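Local coordinates for protein phospholyase (Arthrobacter aurescens, PDB 5G4I) that probably acts as a pyridoxal-phosphate-dependent phospholyase, a homologue of class III transaminases that eliminates phosphate from its substrate, at residues 131-142 and 205-216. Sequence-based numbering, arbitrary orientation.
Sequences ARQHTGNTGVLV and LQAAGHGVSVFL
V140 and L141 pair with V214 and F215 as neighbouring parallel strands of the seven-stranded mixed sheet in the large domain of the class III aminotransferase (fold type I) fold, each strand entered from a preceding helix. L141 N donates almost straight to V214 O (3.0 Å, 173°), and L141 O receives L216 N; at the strand entrance G139 O is gripped by two successive amides, S213 N and V214 N. On one face both V140 methyls run alongside V214 CG2, and a chi1 of -59° sets V214 CG1 opposite its carbonyl carbon and against A131 CB of helix 120-135, at a tight 3.3 Å. On the other face L141 CB meets F215 CD1 at 4.0 Å, while L141 CD2 crosses to L205 CD1 at the end of helix 187-207, and helix 233-243 covers both L141 and F215. G139 packs its CA against L205 CD2 and comes 3.1 Å from G211 O, a CA-H...O contact.

Ahead of the strands, T138 N joins the two loops, donating to H210 O in the carbonyl plane. S213 turns its OG anti to the backbone N (chi1 -178°), bringing it against the last turn of helix 120-135, 3.4 Å from T135 OG1. That threonine hydroxyl donates to A131 O from above the carbonyl plane and accepts N137 N, an ST turn. One water, in the plane of the H210 ring, links H210 ND1 (2.6 Å) to T138 OG1 (2.7 Å).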
loop_
_atom_site.group_PDB
_atom_site.type_symbol
_atom_site.label_atom_id
_atom_site.label_comp_id
_atom_site.label_asym_id
_atom_site.label_seq_id
_atom_site.Cartn_x
_atom_site.Cartn_y
_atom_site.Cartn_z
ATOM N N ALA A 131 -8.303 14.961 -5.343
ATOM C CA ALA A 131 -9.436 15.527 -6.058
ATOM C C ALA A 131 -10.472 16.117 -5.103
ATOM O O ALA A 131 -11.021 17.258 -5.361
ATOM C CB ALA A 131 -10.071 14.523 -7.011
ATOM N N ARG A 132 -10.871 15.375 -4.068
ATOM C CA ARG A 132 -11.957 15.875 -3.096
ATOM C C ARG A 132 -11.467 17.187 -2.484
ATOM O O ARG A 132 -12.278 18.203 -2.388
ATOM C CB ARG A 132 -12.130 14.793 -1.966
ATOM C CG ARG A 132 -13.376 14.792 -1.214
ATOM C CD ARG A 132 -13.375 13.682 -0.185
ATOM N NE ARG A 132 -13.150 12.350 -0.733
ATOM C CZ ARG A 132 -12.074 11.566 -0.525
ATOM N NH1 ARG A 132 -11.099 11.924 0.223
ATOM N NH2 ARG A 132 -12.081 10.369 -1.128
ATOM N N GLN A 133 -10.220 17.315 -2.069
ATOM C CA GLN A 133 -9.730 18.568 -1.446
ATOM C C GLN A 133 -9.632 19.710 -2.452
ATOM O O GLN A 133 -9.974 20.902 -2.132
ATOM C CB GLN A 133 -8.340 18.400 -0.823
ATOM C CG GLN A 133 -8.241 17.377 0.332
ATOM C CD GLN A 133 -6.930 17.422 1.097
ATOM O OE1 GLN A 133 -6.082 18.337 0.862
ATOM N NE2 GLN A 133 -6.698 16.462 1.997
ATOM N N HIS A 134 -9.225 19.433 -3.692
ATOM C CA HIS A 134 -9.078 20.490 -4.704
ATOM C C HIS A 134 -10.436 21.031 -5.200
ATOM O O HIS A 134 -10.615 22.270 -5.321
ATOM C CB HIS A 134 -8.354 19.926 -5.956
ATOM C CG HIS A 134 -8.276 20.904 -7.084
ATOM N ND1 HIS A 134 -9.077 20.921 -8.194
ATOM C CD2 HIS A 134 -7.462 21.974 -7.178
ATOM C CE1 HIS A 134 -8.767 21.991 -8.949
ATOM N NE2 HIS A 134 -7.786 22.641 -8.346
ATOM N N THR A 135 -11.402 20.147 -5.439
ATOM C CA THR A 135 -12.688 20.492 -6.033
ATOM C C THR A 135 -13.628 21.061 -4.991
ATOM O O THR A 135 -14.587 21.836 -5.379
ATOM C CB THR A 135 -13.356 19.315 -6.713
ATOM O OG1 THR A 135 -13.755 18.291 -5.785
ATOM C CG2 THR A 135 -12.506 18.789 -7.887
ATOM N N GLY A 136 -13.471 20.690 -3.709
ATOM C CA GLY A 136 -14.503 21.034 -2.704
ATOM C C GLY A 136 -15.811 20.252 -2.855
ATOM O O GLY A 136 -16.834 20.566 -2.181
ATOM N N ASN A 137 -15.816 19.226 -3.721
ATOM C CA ASN A 137 -16.926 18.363 -4.006
ATOM C C ASN A 137 -16.614 16.909 -3.583
ATOM O O ASN A 137 -15.417 16.549 -3.387
ATOM C CB ASN A 137 -17.282 18.367 -5.531
ATOM C CG ASN A 137 -17.727 19.718 -6.078
ATOM O OD1 ASN A 137 -17.503 20.070 -7.291
ATOM N ND2 ASN A 137 -18.302 20.491 -5.222
ATOM N N THR A 138 -17.625 16.061 -3.456
ATOM C CA THR A 138 -17.409 14.630 -3.127
ATOM C C THR A 138 -17.963 13.666 -4.165
ATOM O O THR A 138 -17.677 12.405 -4.102
ATOM C CB THR A 138 -18.087 14.248 -1.775
ATOM O OG1 THR A 138 -19.501 14.679 -1.802
ATOM C CG2 THR A 138 -17.404 14.917 -0.618
ATOM N N GLY A 139 -18.770 14.078 -5.160
ATOM C CA GLY A 139 -19.377 13.156 -6.087
ATOM C C GLY A 139 -18.415 12.381 -7.008
ATOM O O GLY A 139 -17.426 12.965 -7.476
ATOM N N VAL A 140 -18.697 11.070 -7.166
ATOM C CA VAL A 140 -17.875 10.193 -8.015
ATOM C C VAL A 140 -18.700 9.590 -9.125
ATOM O O VAL A 140 -19.756 8.939 -8.878
ATOM C CB VAL A 140 -17.206 9.096 -7.154
ATOM C CG1 VAL A 140 -16.447 8.076 -8.044
ATOM C CG2 VAL A 140 -16.301 9.683 -6.104
ATOM N N LEU A 141 -18.242 9.687 -10.389
ATOM C CA LEU A 141 -18.791 8.950 -11.536
ATOM C C LEU A 141 -17.865 7.778 -11.873
ATOM O O LEU A 141 -16.653 8.009 -12.075
ATOM C CB LEU A 141 -18.885 9.899 -12.755
ATOM C CG LEU A 141 -19.847 11.100 -12.639
ATOM C CD1 LEU A 141 -19.690 11.982 -13.870
ATOM C CD2 LEU A 141 -21.277 10.732 -12.489
ATOM N N VAL A 142 -18.421 6.582 -11.878
ATOM C CA VAL A 142 -17.701 5.370 -12.235
ATOM C C VAL A 142 -18.553 4.543 -13.190
ATOM O O VAL A 142 -19.800 4.776 -13.315
ATOM C CB VAL A 142 -17.327 4.443 -11.056
ATOM C CG1 VAL A 142 -16.105 4.954 -10.315
ATOM C CG2 VAL A 142 -18.547 4.174 -10.143
ATOM N N LEU A 205 -26.236 14.335 -8.632
ATOM C CA LEU A 205 -25.164 14.613 -7.674
ATOM C C LEU A 205 -25.227 16.023 -7.116
ATOM O O LEU A 205 -24.975 16.253 -5.911
ATOM C CB LEU A 205 -23.747 14.306 -8.226
ATOM C CG LEU A 205 -23.426 12.812 -8.388
ATOM C CD1 LEU A 205 -22.161 12.655 -9.205
ATOM C CD2 LEU A 205 -23.297 12.161 -7.017
ATOM N N GLN A 206 -25.501 16.976 -8.008
ATOM C CA GLN A 206 -25.580 18.401 -7.614
ATOM C C GLN A 206 -26.814 18.646 -6.693
ATOM O O GLN A 206 -26.681 19.321 -5.670
ATOM C CB GLN A 206 -25.545 19.307 -8.842
ATOM C CG GLN A 206 -24.200 19.272 -9.566
ATOM C CD GLN A 206 -24.173 19.859 -10.936
ATOM O OE1 GLN A 206 -25.215 19.927 -11.628
ATOM N NE2 GLN A 206 -22.999 20.242 -11.382
ATOM N N ALA A 207 -27.942 18.100 -7.099
ATOM C CA ALA A 207 -29.226 18.292 -6.295
ATOM C C ALA A 207 -29.029 17.735 -4.907
ATOM O O ALA A 207 -29.570 18.314 -3.923
ATOM C CB ALA A 207 -30.412 17.668 -6.981
ATOM N N ALA A 208 -28.349 16.586 -4.776
ATOM C CA ALA A 208 -28.116 15.962 -3.460
ATOM C C ALA A 208 -27.018 16.619 -2.614
ATOM O O ALA A 208 -26.776 16.154 -1.493
ATOM C CB ALA A 208 -27.893 14.480 -3.662
ATOM N N GLY A 209 -26.302 17.605 -3.086
ATOM C CA GLY A 209 -25.297 18.327 -2.371
ATOM C C GLY A 209 -23.892 17.737 -2.374
ATOM O O GLY A 209 -22.989 18.309 -1.756
ATOM N N HIS A 210 -23.659 16.740 -3.236
ATOM C CA HIS A 210 -22.294 16.215 -3.383
ATOM C C HIS A 210 -21.449 16.941 -4.393
ATOM O O HIS A 210 -20.208 16.975 -4.307
ATOM C CB HIS A 210 -22.347 14.732 -3.781
ATOM C CG HIS A 210 -23.305 13.897 -2.988
ATOM N ND1 HIS A 210 -23.152 13.582 -1.659
ATOM C CD2 HIS A 210 -24.463 13.347 -3.376
ATOM C CE1 HIS A 210 -24.186 12.861 -1.269
ATOM N NE2 HIS A 210 -24.979 12.681 -2.295
ATOM N N GLY A 211 -22.061 17.536 -5.432
ATOM C CA GLY A 211 -21.327 18.080 -6.523
ATOM C C GLY A 211 -20.532 16.986 -7.268
ATOM O O GLY A 211 -20.750 15.795 -7.000
ATOM N N VAL A 212 -19.665 17.383 -8.187
ATOM C CA VAL A 212 -18.848 16.377 -8.932
ATOM C C VAL A 212 -17.377 16.623 -8.578
ATOM O O VAL A 212 -16.766 17.675 -8.883
ATOM C CB VAL A 212 -19.057 16.515 -10.462
ATOM C CG1 VAL A 212 -18.181 15.453 -11.187
ATOM C CG2 VAL A 212 -20.524 16.364 -10.824
ATOM N N SER A 213 -16.725 15.592 -7.967
ATOM C CA SER A 213 -15.286 15.595 -7.707
ATOM C C SER A 213 -14.490 14.961 -8.914
ATOM O O SER A 213 -13.546 15.567 -9.402
ATOM C CB SER A 213 -14.948 14.860 -6.383
ATOM O OG SER A 213 -13.536 14.924 -6.137
ATOM N N VAL A 214 -14.923 13.790 -9.333
ATOM C CA VAL A 214 -14.149 13.039 -10.351
ATOM C C VAL A 214 -15.041 12.193 -11.265
ATOM O O VAL A 214 -16.121 11.697 -10.849
ATOM C CB VAL A 214 -13.126 12.066 -9.741
ATOM C CG1 VAL A 214 -12.113 12.753 -8.864
ATOM C CG2 VAL A 214 -13.702 10.963 -9.028
ATOM N N PHE A 215 -14.505 11.900 -12.466
ATOM C CA PHE A 215 -14.814 10.689 -13.272
ATOM C C PHE A 215 -13.545 9.822 -13.253
ATOM O O PHE A 215 -12.462 10.338 -13.596
ATOM C CB PHE A 215 -15.185 11.109 -14.742
ATOM C CG PHE A 215 -15.264 9.989 -15.736
ATOM C CD1 PHE A 215 -16.150 8.972 -15.567
ATOM C CD2 PHE A 215 -14.476 10.012 -16.922
ATOM C CE1 PHE A 215 -16.311 7.945 -16.537
ATOM C CE2 PHE A 215 -14.607 8.992 -17.827
ATOM C CZ PHE A 215 -15.512 7.966 -17.673
ATOM N N LEU A 216 -13.698 8.579 -12.868
ATOM C CA LEU A 216 -12.576 7.644 -12.695
ATOM C C LEU A 216 -12.871 6.448 -13.611
ATOM O O LEU A 216 -13.993 5.873 -13.609
ATOM C CB LEU A 216 -12.562 7.128 -11.225
ATOM C CG LEU A 216 -11.643 5.983 -10.862
ATOM C CD1 LEU A 216 -10.184 6.266 -11.161
ATOM C CD2 LEU A 216 -11.839 5.599 -9.383
HETATM O O HOH W 1 -20.195 20.099 -2.828
HETATM O O HOH W 2 -19.801 17.494 -0.954
HETATM O O HOH W 3 -21.236 13.898 0.115
#